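Side-chain contact in aminoglycoside 3'-phosphotransferase AphA1-IAB (Acinetobacter baumannii, PDB 4GKH), which confers resistance to kanamycin and related aminoglycosides by transferring a phosphate group from a nucleotide to the antibiotic's 3'-hydroxyl: residues V122-V127 / L205-G210. Numbering follows the deposited sequence.
Sequences VDALAV and LIFDEG
L125 and A124 of helix 118-133 pack against L205 and F207 of strand 205-208, joining a helix of the C-terminal lobe to the small antiparallel sheet beside the nucleotide cleft in this protein-kinase-like fold. The local axes of 122-127 and 205-208 approach to 10.9 Å, with an angle of 126° between their N-to-C directions, and no hydrogen bond spans them: the contact is entirely apolar.

The leucine pair is the tighter half. CD2 of L125 lies 3.6 Å from CG of L205 and 3.9 Å from its CB, so one methyl touches the base of the partner's branch while the two side chains cross at a slant. L125 reaches there because its CG stands anti to the carbonyl carbon (chi1 -75°), which carries the branch out from the helix towards the strand. L202 and L212 also touch L125, while F128, one helical turn after A124, adds its side chain to L205.

F207 takes up the rest. The same CD2 of L125 comes to the ring's edge near its plane, 4.3 Å from CE1, whereas the A124 methyl approaches obliquely. Further cover for the phenyl group comes from I121 and L212.

Alternation along the strand gives it two different sides. L205 and F207 serve the helix, but I206 between them turns its side chain to the pocket of the bound pyrazolopyrimidine inhibitor, where it meets I102 and I216. The helix is likewise divided: V122 packs on L244 of helix 242-252, and D123 OD1 forms a salt bridge with R247 NE there.

Beyond the strand the chain turns back, bringing G210 O to the F207 ring edge, in its plane; off the far end of the ring, A124 CB sits 4.1 Å from CZ and 4.2 Å from CE2.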
ATOM      1  N   VAL A 122       9.657   7.736 -11.772  1.00 33.31           N
ATOM      2  CA  VAL A 122       8.263   7.567 -12.160  1.00 34.91           C
ATOM      3  C   VAL A 122       8.118   6.544 -13.300  1.00 39.48           C
ATOM      4  O   VAL A 122       7.198   5.719 -13.288  1.00 33.71           O
ATOM      5  CB  VAL A 122       7.618   8.925 -12.525  1.00 34.86           C
ATOM      6  CG1 VAL A 122       6.321   8.727 -13.298  1.00 34.49           C
ATOM      7  CG2 VAL A 122       7.398   9.758 -11.253  1.00 32.29           C
ATOM      8  N   ASP A 123       9.036   6.581 -14.262  1.00 37.64           N
ATOM      9  CA  ASP A 123       9.029   5.598 -15.350  1.00 32.25           C
ATOM     10  C   ASP A 123       9.097   4.181 -14.789  1.00 36.06           C
ATOM     11  O   ASP A 123       8.386   3.294 -15.247  1.00 34.66           O
ATOM     12  CB  ASP A 123      10.213   5.801 -16.299  1.00 37.64           C
ATOM     13  CG  ASP A 123      10.094   7.062 -17.128  1.00 43.16           C
ATOM     14  OD1 ASP A 123       9.040   7.734 -17.058  1.00 50.13           O
ATOM     15  OD2 ASP A 123      11.058   7.378 -17.853  1.00 46.52           O
ATOM     16  N   ALA A 124       9.969   3.972 -13.807  1.00 34.07           N
ATOM     17  CA  ALA A 124      10.089   2.658 -13.181  1.00 40.32           C
ATOM     18  C   ALA A 124       8.812   2.287 -12.443  1.00 40.81           C
ATOM     19  O   ALA A 124       8.393   1.135 -12.466  1.00 33.33           O
ATOM     20  CB  ALA A 124      11.280   2.602 -12.236  1.00 36.33           C
ATOM     21  N   LEU A 125       8.197   3.264 -11.784  1.00 32.75           N
ATOM     22  CA  LEU A 125       6.958   3.007 -11.036  1.00 30.95           C
ATOM     23  C   LEU A 125       5.825   2.593 -11.971  1.00 34.90           C
ATOM     24  O   LEU A 125       5.055   1.683 -11.654  1.00 32.59           O
ATOM     25  CB  LEU A 125       6.550   4.244 -10.244  1.00 27.39           C
ATOM     26  CG  LEU A 125       7.344   4.589  -8.971  1.00 31.45           C
ATOM     27  CD1 LEU A 125       7.022   6.019  -8.495  1.00 31.49           C
ATOM     28  CD2 LEU A 125       7.104   3.570  -7.841  1.00 30.34           C
ATOM     29  N   ALA A 126       5.727   3.258 -13.124  1.00 31.44           N
ATOM     30  CA  ALA A 126       4.695   2.923 -14.114  1.00 35.15           C
ATOM     31  C   ALA A 126       4.878   1.504 -14.640  1.00 34.56           C
ATOM     32  O   ALA A 126       3.906   0.741 -14.759  1.00 34.23           O
ATOM     33  CB  ALA A 126       4.700   3.931 -15.284  1.00 38.86           C
ATOM     34  N   VAL A 127       6.124   1.145 -14.935  1.00 32.59           N
ATOM     35  CA  VAL A 127       6.419  -0.192 -15.460  1.00 36.44           C
ATOM     36  C   VAL A 127       6.002  -1.263 -14.456  1.00 37.71           C
ATOM     37  O   VAL A 127       5.404  -2.293 -14.811  1.00 30.77           O
ATOM     38  CB  VAL A 127       7.929  -0.365 -15.772  1.00 41.53           C
ATOM     39  CG1 VAL A 127       8.255  -1.838 -16.031  1.00 45.96           C
ATOM     40  CG2 VAL A 127       8.350   0.507 -16.959  1.00 41.83           C
ATOM     41  N   LEU A 205       7.012   1.242  -2.124  1.00 30.56           N
ATOM     42  CA  LEU A 205       7.768   0.726  -3.260  1.00 35.76           C
ATOM     43  C   LEU A 205       9.230   0.914  -2.926  1.00 31.92           C
ATOM     44  O   LEU A 205       9.639   2.015  -2.534  1.00 34.39           O
ATOM     45  CB  LEU A 205       7.424   1.499  -4.529  1.00 30.74           C
ATOM     46  CG  LEU A 205       6.174   1.151  -5.344  1.00 40.81           C
ATOM     47  CD1 LEU A 205       6.167  -0.329  -5.726  1.00 35.07           C
ATOM     48  CD2 LEU A 205       4.907   1.540  -4.617  1.00 45.83           C
ATOM     49  N   ILE A 206      10.032  -0.140  -3.081  1.00 27.52           N
ATOM     50  CA  ILE A 206      11.410  -0.092  -2.590  1.00 29.94           C
ATOM     51  C   ILE A 206      12.447  -0.090  -3.710  1.00 36.30           C
ATOM     52  O   ILE A 206      12.430  -0.960  -4.571  1.00 29.63           O
ATOM     53  CB  ILE A 206      11.702  -1.275  -1.634  1.00 33.95           C
ATOM     54  CG1 ILE A 206      10.630  -1.338  -0.548  1.00 31.09           C
ATOM     55  CG2 ILE A 206      13.088  -1.138  -1.010  1.00 36.04           C
ATOM     56  CD1 ILE A 206      10.595  -0.104   0.331  1.00 29.94           C
ATOM     57  N   PHE A 207      13.333   0.899  -3.673  1.00 32.49           N
ATOM     58  CA  PHE A 207      14.396   1.059  -4.654  1.00 36.85           C
ATOM     59  C   PHE A 207      15.721   0.663  -4.038  1.00 36.82           C
ATOM     60  O   PHE A 207      16.003   0.986  -2.877  1.00 34.73           O
ATOM     61  CB  PHE A 207      14.488   2.514  -5.118  1.00 39.29           C
ATOM     62  CG  PHE A 207      13.522   2.870  -6.219  1.00 36.47           C
ATOM     63  CD1 PHE A 207      12.185   3.129  -5.936  1.00 36.99           C
ATOM     64  CD2 PHE A 207      13.959   2.978  -7.527  1.00 38.36           C
ATOM     65  CE1 PHE A 207      11.304   3.470  -6.947  1.00 36.92           C
ATOM     66  CE2 PHE A 207      13.096   3.316  -8.538  1.00 36.80           C
ATOM     67  CZ  PHE A 207      11.763   3.563  -8.253  1.00 35.09           C
ATOM     68  N   ASP A 208      16.544  -0.017  -4.830  1.00 36.97           N
ATOM     69  CA  ASP A 208      17.857  -0.458  -4.378  1.00 33.60           C
ATOM     70  C   ASP A 208      18.833  -0.400  -5.544  1.00 40.21           C
ATOM     71  O   ASP A 208      18.584  -0.997  -6.591  1.00 40.19           O
ATOM     72  CB  ASP A 208      17.771  -1.887  -3.844  1.00 35.01           C
ATOM     73  CG  ASP A 208      19.089  -2.379  -3.266  1.00 45.80           C
ATOM     74  OD1 ASP A 208      19.561  -1.800  -2.264  1.00 61.63           O
ATOM     75  OD2 ASP A 208      19.644  -3.352  -3.810  1.00 69.27           O
ATOM     76  N   GLU A 209      19.931   0.328  -5.360  1.00 41.34           N
ATOM     77  CA  GLU A 209      20.935   0.516  -6.409  1.00 54.55           C
ATOM     78  C   GLU A 209      20.332   0.944  -7.744  1.00 51.04           C
ATOM     79  O   GLU A 209      20.763   0.486  -8.806  1.00 54.67           O
ATOM     80  CB  GLU A 209      21.756  -0.755  -6.604  1.00 44.14           C
ATOM     81  CG  GLU A 209      22.445  -1.234  -5.348  1.00 66.34           C
ATOM     82  CD  GLU A 209      23.486  -2.298  -5.634  1.00 97.15           C
ATOM     83  OE1 GLU A 209      23.620  -2.707  -6.810  1.00 75.87           O
ATOM     84  OE2 GLU A 209      24.174  -2.722  -4.681  1.00 72.10           O
ATOM     85  N   GLY A 210      19.317   1.801  -7.682  1.00 46.76           N
ATOM     86  CA  GLY A 210      18.757   2.395  -8.877  1.00 50.57           C
ATOM     87  C   GLY A 210      17.525   1.697  -9.406  1.00 65.79           C
ATOM     88  O   GLY A 210      16.798   2.246 -10.235  1.00 59.47           O
TER